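Local atomic coordinates of yopT (Bacillus subtilis, PDB entry 2DLB), a protein that is of unknown function, is encoded in the SPbeta prophage and assembles as a homodimer whose beta-sheets continue from one subunit into the other. Residues L16-K19 with V25-T28; N36-K41 with S58-E63; F45-A48 with V52-F55. All blocks are in the same frame, centred on the assembly; numbering follows the deposited sequence.

The three contacts follow the chain of one small subunit. Contact 1 ties the end of strand 3-19 to the start of helix 23-35; contact 2 lays the loop after that helix on strand 52-69; contact 3 is the hairpin between strands 42-46 and 52-69, nested inside the loop that contact 2 closes. Contacts 2 and 3 share strand 52-69, with centres about 17 Å apart. Contacts 1 and 3 lie on opposite sides of the chain's centre, about 26 Å between centres, while contact 2 is about 19 Å from contact 1. No active site or ligand is known; what the three share is that each touches the second subunit.

Contact 1 (L16-K19 with V25-T28); sequences LKNK and VSET
S26 meets N18 twice, once through its side chain and once through its backbone, and these are the two hydrogen bonds between L16-K19 and V25-T28. The N18 side chain is directed toward the helix, with CG lying between the backbone N and the carbonyl carbon (chi1 61°). At S26 the hydroxyl, placed anti to the backbone N (chi1 -176°), donates to N18 OD1 with an OG to OD1 distance of 2.6 Å. It arrives in the plane of the amide carbonyl, on a lone pair. The other half of the same amide turns to the backbone: N18 ND2 donates an N-H to S26 O at 3.2 Å, nearly within the plane of its own amide and fairly straight (N-H...O 154°). With both ends occupied, the amide's flip state is defined. S26 OG is also bonded to N6 ND2 of the second subunit, and Y4 of that subunit packs on both N18 and S26. E27, pointing away from the strand, reaches T67 of its own chain. Further along the helix, L16 packs on V30, and N18 on L29 and V30. The arrangement is a short strand-loop-helix connection whose two elements are joined by a bidentate asparagine amide at the subunit interface, where L16-K19 pair with an antiparallel strand of the second subunit.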
ATOM      1  N   LEU A  16      -4.967 -10.257  -7.188  1.00 19.84           N
ATOM      2  CA  LEU A  16      -6.236  -9.884  -7.818  1.00 21.35           C
ATOM      3  C   LEU A  16      -6.575 -10.951  -8.861  1.00 21.05           C
ATOM      4  O   LEU A  16      -5.749 -11.195  -9.766  1.00 21.78           O
ATOM      5  CB  LEU A  16      -6.249  -8.601  -8.596  1.00 23.81           C
ATOM      6  CG  LEU A  16      -6.716  -7.269  -8.076  1.00 31.97           C
ATOM      7  CD1 LEU A  16      -6.486  -6.237  -9.183  1.00 26.66           C
ATOM      8  CD2 LEU A  16      -8.165  -7.295  -7.595  1.00 31.09           C
ATOM      9  N   LYS A  17      -7.729 -11.575  -8.742  1.00 20.14           N
ATOM     10  CA  LYS A  17      -8.216 -12.616  -9.632  1.00 18.55           C
ATOM     11  C   LYS A  17      -9.306 -12.054 -10.528  1.00 16.95           C
ATOM     12  O   LYS A  17     -10.100 -11.204 -10.126  1.00 20.21           O
ATOM     13  CB  LYS A  17      -8.806 -13.822  -8.876  1.00 22.25           C
ATOM     14  CG  LYS A  17      -7.796 -14.716  -8.165  1.00 27.07           C
ATOM     15  CD  LYS A  17      -8.582 -15.671  -7.259  1.00 33.81           C
ATOM     16  CE  LYS A  17      -7.750 -16.886  -6.942  1.00 36.83           C
ATOM     17  NZ  LYS A  17      -8.062 -17.364  -5.560  1.00 48.02           N
ATOM     18  N   ASN A  18      -9.366 -12.561 -11.741  1.00 16.58           N
ATOM     19  CA  ASN A  18     -10.446 -12.134 -12.646  1.00 15.07           C
ATOM     20  C   ASN A  18     -10.671 -13.218 -13.686  1.00 14.53           C
ATOM     21  O   ASN A  18     -10.044 -14.270 -13.613  1.00 16.91           O
ATOM     22  CB  ASN A  18     -10.171 -10.766 -13.238  1.00 17.94           C
ATOM     23  CG  ASN A  18      -8.899 -10.689 -14.087  1.00 15.62           C
ATOM     24  OD1 ASN A  18      -8.470 -11.692 -14.635  1.00 17.21           O
ATOM     25  ND2 ASN A  18      -8.327  -9.514 -14.191  1.00 15.00           N
ATOM     26  N   LYS A  19     -11.602 -12.981 -14.577  1.00 16.93           N
ATOM     27  CA  LYS A  19     -11.961 -13.871 -15.661  1.00 18.55           C
ATOM     28  C   LYS A  19     -11.664 -13.125 -16.961  1.00 18.26           C
ATOM     29  O   LYS A  19     -11.946 -11.919 -17.086  1.00 19.36           O
ATOM     30  CB  LYS A  19     -13.415 -14.301 -15.537  1.00 24.87           C
ATOM     31  CG  LYS A  19     -13.723 -15.157 -14.318  1.00 31.85           C
ATOM     32  CD  LYS A  19     -15.012 -15.958 -14.380  1.00 41.04           C
ATOM     33  CE  LYS A  19     -15.285 -16.692 -13.075  1.00 50.75           C
ATOM     34  NZ  LYS A  19     -16.743 -16.885 -12.796  1.00 59.93           N
ATOM     35  N   VAL A  25      -5.768  -9.886 -21.644  1.00 13.22           N
ATOM     36  CA  VAL A  25      -6.974  -9.171 -21.265  1.00 12.62           C
ATOM     37  C   VAL A  25      -7.020  -9.112 -19.757  1.00 12.18           C
ATOM     38  O   VAL A  25      -7.360  -8.086 -19.177  1.00 13.55           O
ATOM     39  CB  VAL A  25      -8.240  -9.806 -21.862  1.00 13.37           C
ATOM     40  CG1 VAL A  25      -9.458  -9.171 -21.221  1.00 16.51           C
ATOM     41  CG2 VAL A  25      -8.216  -9.682 -23.393  1.00 18.84           C
ATOM     42  N   SER A  26      -6.620 -10.176 -19.055  1.00 12.26           N
ATOM     43  CA  SER A  26      -6.554 -10.150 -17.591  1.00 11.71           C
ATOM     44  C   SER A  26      -5.705  -9.002 -17.088  1.00 10.70           C
ATOM     45  O   SER A  26      -6.080  -8.265 -16.157  1.00 11.60           O
ATOM     46  CB  SER A  26      -6.012 -11.480 -17.073  1.00 11.34           C
ATOM     47  OG  SER A  26      -6.030 -11.488 -15.647  1.00 12.95           O
ATOM     48  N   GLU A  27      -4.536  -8.827 -17.723  1.00 10.51           N
ATOM     49  CA  GLU A  27      -3.656  -7.719 -17.368  1.00 10.90           C
ATOM     50  C   GLU A  27      -4.238  -6.346 -17.668  1.00 10.72           C
ATOM     51  O   GLU A  27      -4.085  -5.401 -16.876  1.00 11.36           O
ATOM     52  CB  GLU A  27      -2.252  -7.876 -17.996  1.00 10.74           C
ATOM     53  CG  GLU A  27      -1.462  -9.025 -17.418  1.00 10.03           C
ATOM     54  CD  GLU A  27      -0.017  -9.135 -17.844  1.00 10.60           C
ATOM     55  OE1 GLU A  27       0.365  -8.442 -18.802  1.00 14.31           O
ATOM     56  OE2 GLU A  27       0.741  -9.941 -17.238  1.00 12.33           O
ATOM     57  N   THR A  28      -4.905  -6.191 -18.822  1.00 13.24           N
ATOM     58  CA  THR A  28      -5.555  -4.911 -19.130  1.00 12.70           C
ATOM     59  C   THR A  28      -6.583  -4.565 -18.076  1.00 13.60           C
ATOM     60  O   THR A  28      -6.691  -3.388 -17.669  1.00 14.18           O
ATOM     61  CB  THR A  28      -6.193  -5.039 -20.531  1.00 16.84           C
ATOM     62  OG1 THR A  28      -5.155  -5.264 -21.496  1.00 16.24           O
ATOM     63  CG2 THR A  28      -6.953  -3.787 -20.870  1.00 21.23           C
TER

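Contact 2 (N36-K41 with S58-E63); sequences NLLLSK and SDMEYE
L37 rests against the selenium end of M60, its CB 3.7 Å from M60 SE (the residue is selenomethionine). The M60 side chain leaves with CG anti to the backbone N (chi1 176°) and stays extended, which carries SE and CE out from the strand to L37. SE also lies 3.6 Å from L37 O, an oxygen that accepts the backbone bond from S40 N closing the type I turn L37-S40. L38, the next residue, works through one methyl. Its CD2 touches the strand backbone at M60 O, 3.6 Å away, and meets the Y62 ring at its edge, in the ring plane, 3.8 Å from CD1. The two side chains cross at about a right angle. The phenol is directed elsewhere: Y62 OH is hydrogen-bonded to E35, and T31 and C34 of helix 23-35 touch the residue. Polar bridging falls to a water, which donates to L38 O at 2.7 Å and accepts from M60 N at 3.1 Å. S40, at the end of the turn, bonds through OG to L46 O of the second subunit, and K41 then joins L57 by backbone hydrogen bonds. This is a helix-to-strand connection with a beta turn packed on the face of strand 52-69, while D59-E63 pair antiparallel with a strand of the second subunit.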
ATOM      1  N   ASN A  36      -6.455   3.711 -11.919  1.00 14.68           N
ATOM      2  CA  ASN A  36      -7.455   4.541 -11.213  1.00 14.99           C
ATOM      3  C   ASN A  36      -7.131   4.671  -9.727  1.00 13.06           C
ATOM      4  O   ASN A  36      -7.926   5.383  -9.073  1.00 14.91           O
ATOM      5  CB  ASN A  36      -8.845   3.957 -11.430  1.00 19.49           C
ATOM      6  CG  ASN A  36      -9.388   4.292 -12.812  1.00 27.65           C
ATOM      7  OD1 ASN A  36      -9.069   5.357 -13.344  1.00 36.61           O
ATOM      8  ND2 ASN A  36     -10.158   3.365 -13.336  1.00 35.04           N
ATOM      9  N   LEU A  37      -6.079   4.108  -9.193  1.00 12.10           N
ATOM     10  CA  LEU A  37      -5.708   4.295  -7.806  1.00 12.06           C
ATOM     11  C   LEU A  37      -4.582   5.315  -7.626  1.00 10.53           C
ATOM     12  O   LEU A  37      -4.320   5.700  -6.497  1.00 11.80           O
ATOM     13  CB  LEU A  37      -5.195   2.998  -7.170  1.00 12.04           C
ATOM     14  CG  LEU A  37      -6.183   1.834  -7.118  1.00 18.84           C
ATOM     15  CD1 LEU A  37      -5.513   0.560  -6.617  1.00 24.80           C
ATOM     16  CD2 LEU A  37      -7.402   2.245  -6.281  1.00 28.43           C
ATOM     17  N   LEU A  38      -3.902   5.706  -8.711  1.00 10.27           N
ATOM     18  CA  LEU A  38      -2.654   6.420  -8.626  1.00 11.12           C
ATOM     19  C   LEU A  38      -2.730   7.685  -7.771  1.00  9.40           C
ATOM     20  O   LEU A  38      -1.738   8.002  -7.129  1.00 11.87           O
ATOM     21  CB  LEU A  38      -2.120   6.784 -10.017  1.00 13.35           C
ATOM     22  CG  LEU A  38      -1.617   5.648 -10.867  1.00 15.10           C
ATOM     23  CD1 LEU A  38      -1.243   6.227 -12.235  1.00 23.36           C
ATOM     24  CD2 LEU A  38      -0.401   4.959 -10.278  1.00 21.26           C
ATOM     25  N   LEU A  39      -3.869   8.379  -7.823  1.00  8.66           N
ATOM     26  CA  LEU A  39      -3.966   9.661  -7.137  1.00  8.60           C
ATOM     27  C   LEU A  39      -4.678   9.553  -5.797  1.00  7.96           C
ATOM     28  O   LEU A  39      -4.987  10.551  -5.186  1.00  8.80           O
ATOM     29  CB  LEU A  39      -4.653  10.698  -8.022  1.00 10.42           C
ATOM     30  CG  LEU A  39      -3.975  10.946  -9.369  1.00 12.03           C
ATOM     31  CD1 LEU A  39      -4.783  12.000 -10.123  1.00 14.24           C
ATOM     32  CD2 LEU A  39      -2.511  11.356  -9.200  1.00 17.57           C
ATOM     33  N   SER A  40      -4.920   8.335  -5.313  1.00  7.79           N
ATOM     34  CA  SER A  40      -5.556   8.160  -4.018  1.00  7.39           C
ATOM     35  C   SER A  40      -4.775   8.901  -2.935  1.00  7.03           C
ATOM     36  O   SER A  40      -3.553   8.847  -2.868  1.00  8.51           O
ATOM     37  CB  SER A  40      -5.643   6.676  -3.695  1.00  7.48           C
ATOM     38  OG  SER A  40      -6.052   6.444  -2.382  1.00  9.89           O
ATOM     39  N   LYS A  41      -5.513   9.576  -2.041  1.00  7.38           N
ATOM     40  CA  LYS A  41      -4.915  10.381  -0.993  1.00  7.41           C
ATOM     41  C   LYS A  41      -4.727   9.636   0.322  1.00  6.47           C
ATOM     42  O   LYS A  41      -4.064  10.164   1.227  1.00  7.71           O
ATOM     43  CB  LYS A  41      -5.790  11.629  -0.736  1.00 10.18           C
ATOM     44  CG  LYS A  41      -5.918  12.491  -1.972  1.00 13.39           C
ATOM     45  CD  LYS A  41      -4.665  13.211  -2.383  1.00 25.15           C
ATOM     46  CE  LYS A  41      -5.000  14.309  -3.375  1.00 29.35           C
ATOM     47  NZ  LYS A  41      -3.878  14.763  -4.206  1.00 35.13           N
ATOM     48  N   SER A  58       1.150   9.746  -0.278  0.50  9.08           N
ATOM     49  CA  SER A  58       1.877  10.753  -1.021  0.50 11.61           C
ATOM     50  C   SER A  58       2.153  10.400  -2.477  0.50 12.33           C
ATOM     51  O   SER A  58       2.267  11.292  -3.336  0.50 13.67           O
ATOM     52  CB  SER A  58       3.241  11.023  -0.338  0.50 13.91           C
ATOM     53  OG  SER A  58       3.852   9.822   0.100  0.50 33.20           O
ATOM     54  N   ASP A  59       2.315   9.125  -2.757  1.00 12.37           N
ATOM     55  CA  ASP A  59       2.720   8.632  -4.063  1.00 14.03           C
ATOM     56  C   ASP A  59       2.375   7.204  -4.216  1.00 10.10           C
ATOM     57  O   ASP A  59       2.400   6.507  -3.216  1.00 10.80           O
ATOM     58  CB  ASP A  59       4.273   8.760  -4.273  1.00 20.75           C
ATOM     59  CG  ASP A  59       4.683   8.387  -5.678  1.00 24.30           C
ATOM     60  OD1 ASP A  59       4.010   8.904  -6.596  1.00 31.89           O
ATOM     61  OD2 ASP A  59       5.627   7.605  -5.914  1.00 33.71           O
HETATM   62  N   MSE A  60       2.096   6.781  -5.435  1.00 12.18           N
HETATM   63  CA  MSE A  60       1.910   5.385  -5.751  1.00 13.04           C
HETATM   64  C   MSE A  60       2.453   5.042  -7.130  1.00 12.48           C
HETATM   65  O   MSE A  60       2.217   5.840  -8.029  1.00 15.77           O
HETATM   66  CB  MSE A  60       0.409   5.016  -5.806  1.00 16.19           C
HETATM   67  CG  MSE A  60       0.279   3.540  -6.235  1.00 24.04           C
HETATM   68 SE   MSE A  60      -1.560   3.315  -6.417  1.00 41.56          SE
HETATM   69  CE  MSE A  60      -1.423   1.570  -7.178  1.00101.50           C
ATOM     70  N   GLU A  61       3.077   3.890  -7.210  1.00 13.26           N
ATOM     71  CA  GLU A  61       3.444   3.308  -8.494  1.00 12.77           C
ATOM     72  C   GLU A  61       3.045   1.843  -8.419  1.00 10.95           C
ATOM     73  O   GLU A  61       2.925   1.319  -7.318  1.00 12.31           O
ATOM     74  CB  GLU A  61       4.904   3.487  -8.821  1.00 17.03           C
ATOM     75  CG  GLU A  61       5.356   4.931  -9.053  1.00 26.94           C
ATOM     76  CD  GLU A  61       6.057   5.336  -7.757  1.00 41.13           C
ATOM     77  OE1 GLU A  61       6.494   6.497  -7.719  1.00 62.37           O
ATOM     78  OE2 GLU A  61       6.156   4.457  -6.854  1.00 55.50           O
ATOM     79  N   TYR A  62       2.878   1.182  -9.532  1.00 11.71           N
ATOM     80  CA  TYR A  62       2.575  -0.242  -9.535  1.00 11.23           C
ATOM     81  C   TYR A  62       3.168  -0.907 -10.759  1.00 11.14           C
ATOM     82  O   TYR A  62       3.422  -0.259 -11.781  1.00 11.79           O
ATOM     83  CB  TYR A  62       1.034  -0.484  -9.447  1.00 13.47           C
ATOM     84  CG  TYR A  62       0.360  -0.124 -10.748  1.00 13.28           C
ATOM     85  CD1 TYR A  62       0.011   1.201 -10.981  1.00 14.31           C
ATOM     86  CD2 TYR A  62       0.077  -1.108 -11.696  1.00 18.10           C
ATOM     87  CE1 TYR A  62      -0.612   1.521 -12.172  1.00 18.54           C
ATOM     88  CE2 TYR A  62      -0.514  -0.765 -12.881  1.00 23.36           C
ATOM     89  CZ  TYR A  62      -0.862   0.546 -13.109  1.00 22.15           C
ATOM     90  OH  TYR A  62      -1.449   0.814 -14.322  1.00 31.66           O
ATOM     91  N   GLU A  63       3.257  -2.233 -10.614  1.00  9.66           N
ATOM     92  CA  GLU A  63       3.601  -3.057 -11.795  1.00 11.78           C
ATOM     93  C   GLU A  63       3.050  -4.454 -11.557  1.00 10.14           C
ATOM     94  O   GLU A  63       3.134  -4.959 -10.434  1.00 10.85           O
ATOM     95  CB  GLU A  63       5.092  -3.069 -12.040  1.00 14.50           C
ATOM     96  CG  GLU A  63       5.871  -3.832 -11.036  1.00 23.09           C
ATOM     97  CD  GLU A  63       7.337  -4.095 -11.335  1.00 31.14           C
ATOM     98  OE1 GLU A  63       7.801  -3.766 -12.467  1.00 30.29           O
ATOM     99  OE2 GLU A  63       7.991  -4.645 -10.394  1.00 39.86           O
TER
HETATM  100  O   HOH W   1       0.832   8.617  -7.559  1.00 20.68           O

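Contact 3 (F45-A48 with V52-F55); sequences FLKA and VENF
K47 and E53 form the salt bridge of this hairpin, with NZ 3.0 Å from E53 OE1. The ammonium group approaches E53 OE1 from above the carboxylate plane, 43° out of it. A bend in the lysine chain (chi3 -68°) folds its end back across E53, bringing CE to 3.7 Å from E53 CB, so that aliphatic carbons touch beside the charged pair. The same NZ donates to a water, which in turn makes a weak bond to V52 O; the ammonium is thus linked to both the side chain and the backbone of the facing strand. In the backbone, F45 and E53 form an antiparallel hydrogen-bonded pair: F45 N donates to E53 O at 2.9 Å and E53 N to F45 O at 3.0 Å. F45 O takes a further CA-H...O contact from V52 CA. L46 and V52 follow as a non-hydrogen-bonded pair, with L46 CD1 at 3.8 Å from V52 CG2 on the opposite face of the sheet from F45 and E53. On the F45 side the rings of F45 and F55 meet rim to rim, neither over the face of the other, their planes at 73°. F45 CD1 to F55 CE2 is the nearest approach, 3.8 Å. The hairpin continues as F55 bonds to V43 through the backbone, while L10 and L12 of strand 3-19 pack on F45. The second subunit also borders the hairpin: a strand of it pairs antiparallel with F45 and L46, I14 of that subunit packs on F55, and its I33 and N36, from helix 23-35 and the loop after it, lie against E53 and K47.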
ATOM      1  N   PHE A  45      -4.909  -0.060   6.153  1.00  6.32           N
ATOM      2  CA  PHE A  45      -4.496  -1.444   6.362  1.00  6.66           C
ATOM      3  C   PHE A  45      -5.423  -2.110   7.376  1.00  6.86           C
ATOM      4  O   PHE A  45      -5.654  -1.556   8.444  1.00  7.39           O
ATOM      5  CB  PHE A  45      -3.063  -1.541   6.867  1.00  7.49           C
ATOM      6  CG  PHE A  45      -2.067  -1.152   5.798  1.00  7.47           C
ATOM      7  CD1 PHE A  45      -1.762   0.139   5.562  1.00  7.22           C
ATOM      8  CD2 PHE A  45      -1.509  -2.151   5.018  1.00 10.76           C
ATOM      9  CE1 PHE A  45      -0.897   0.481   4.543  1.00  7.69           C
ATOM     10  CE2 PHE A  45      -0.632  -1.799   4.018  1.00 12.72           C
ATOM     11  CZ  PHE A  45      -0.318  -0.497   3.766  1.00 10.00           C
ATOM     12  N   LEU A  46      -5.930  -3.300   7.061  1.00  6.55           N
ATOM     13  CA  LEU A  46      -6.635  -4.190   7.964  1.00  6.95           C
ATOM     14  C   LEU A  46      -5.556  -5.051   8.627  1.00  7.65           C
ATOM     15  O   LEU A  46      -5.023  -5.998   8.035  1.00  7.97           O
ATOM     16  CB  LEU A  46      -7.636  -5.034   7.221  1.00  9.08           C
ATOM     17  CG  LEU A  46      -8.380  -6.081   8.080  1.00 11.50           C
ATOM     18  CD1 LEU A  46      -9.141  -5.446   9.214  1.00 14.27           C
ATOM     19  CD2 LEU A  46      -9.308  -6.867   7.160  1.00 17.24           C
ATOM     20  N   LYS A  47      -5.170  -4.679   9.858  1.00  7.23           N
ATOM     21  CA  LYS A  47      -4.047  -5.288  10.551  1.00  7.31           C
ATOM     22  C   LYS A  47      -4.443  -6.660  11.058  1.00  6.92           C
ATOM     23  O   LYS A  47      -5.611  -7.057  11.063  1.00  7.37           O
ATOM     24  CB  LYS A  47      -3.588  -4.320  11.650  1.00  7.62           C
ATOM     25  CG  LYS A  47      -2.997  -3.041  11.135  1.00  9.93           C
ATOM     26  CD  LYS A  47      -2.600  -1.963  12.116  1.00 17.59           C
ATOM     27  CE  LYS A  47      -3.722  -1.299  12.846  1.00 22.15           C
ATOM     28  NZ  LYS A  47      -3.146  -0.241  13.779  1.00 24.24           N
ATOM     29  N   ALA A  48      -3.431  -7.410  11.470  1.00  7.48           N
ATOM     30  CA  ALA A  48      -3.629  -8.790  11.908  1.00  7.67           C
ATOM     31  C   ALA A  48      -4.644  -8.857  13.038  1.00  7.17           C
ATOM     32  O   ALA A  48      -5.392  -9.845  13.090  1.00  9.10           O
ATOM     33  CB  ALA A  48      -2.326  -9.429  12.341  1.00 10.15           C
ATOM     34  N   VAL A  52      -8.170  -1.289  11.844  1.00  7.75           N
ATOM     35  CA  VAL A  52      -7.869  -0.622  10.571  1.00  7.93           C
ATOM     36  C   VAL A  52      -7.132   0.657  10.862  1.00  8.04           C
ATOM     37  O   VAL A  52      -7.573   1.455  11.710  1.00 10.99           O
ATOM     38  CB  VAL A  52      -9.164  -0.383   9.790  1.00 10.10           C
ATOM     39  CG1 VAL A  52      -8.839   0.485   8.573  1.00 12.05           C
ATOM     40  CG2 VAL A  52      -9.819  -1.718   9.438  1.00 12.78           C
ATOM     41  N   GLU A  53      -6.033   0.874  10.179  1.00  6.77           N
ATOM     42  CA  GLU A  53      -5.264   2.102  10.330  1.00  6.67           C
ATOM     43  C   GLU A  53      -5.172   2.818   8.974  1.00  6.44           C
ATOM     44  O   GLU A  53      -4.807   2.194   7.970  1.00  7.13           O
ATOM     45  CB  GLU A  53      -3.885   1.836  10.894  1.00  7.66           C
ATOM     46  CG  GLU A  53      -3.099   3.080  11.236  1.00  8.47           C
ATOM     47  CD  GLU A  53      -1.785   2.884  11.952  1.00 10.09           C
ATOM     48  OE1 GLU A  53      -1.445   1.702  12.191  1.00 11.45           O
ATOM     49  OE2 GLU A  53      -1.108   3.911  12.225  1.00 12.20           O
ATOM     50  N   ASN A  54      -5.448   4.129   8.984  1.00  7.86           N
ATOM     51  CA  ASN A  54      -5.388   4.971   7.806  1.00  7.06           C
ATOM     52  C   ASN A  54      -4.150   5.844   7.790  1.00  6.64           C
ATOM     53  O   ASN A  54      -3.688   6.333   8.841  1.00  8.35           O
ATOM     54  CB  ASN A  54      -6.604   5.911   7.781  1.00  8.40           C
ATOM     55  CG  ASN A  54      -7.905   5.173   7.869  1.00 14.75           C
ATOM     56  OD1 ASN A  54      -8.075   4.081   7.388  1.00 25.57           O
ATOM     57  ND2 ASN A  54      -8.792   5.760   8.619  1.00 19.96           N
ATOM     58  N   PHE A  55      -3.590   6.033   6.621  1.00  6.61           N
ATOM     59  CA  PHE A  55      -2.408   6.839   6.402  1.00  6.65           C
ATOM     60  C   PHE A  55      -2.560   7.775   5.202  1.00  6.50           C
ATOM     61  O   PHE A  55      -3.186   7.404   4.199  1.00  6.86           O
ATOM     62  CB  PHE A  55      -1.174   5.985   6.084  1.00  7.49           C
ATOM     63  CG  PHE A  55      -0.833   4.973   7.149  1.00  7.33           C
ATOM     64  CD1 PHE A  55       0.004   5.365   8.182  1.00  8.73           C
ATOM     65  CD2 PHE A  55      -1.334   3.691   7.101  1.00  9.00           C
ATOM     66  CE1 PHE A  55       0.298   4.467   9.160  1.00  9.11           C
ATOM     67  CE2 PHE A  55      -1.020   2.799   8.106  1.00 10.03           C
ATOM     68  CZ  PHE A  55      -0.194   3.202   9.115  1.00  8.43           C
TER
HETATM   69  O   HOH W   2      -5.550   1.424  13.873  1.00 16.64           O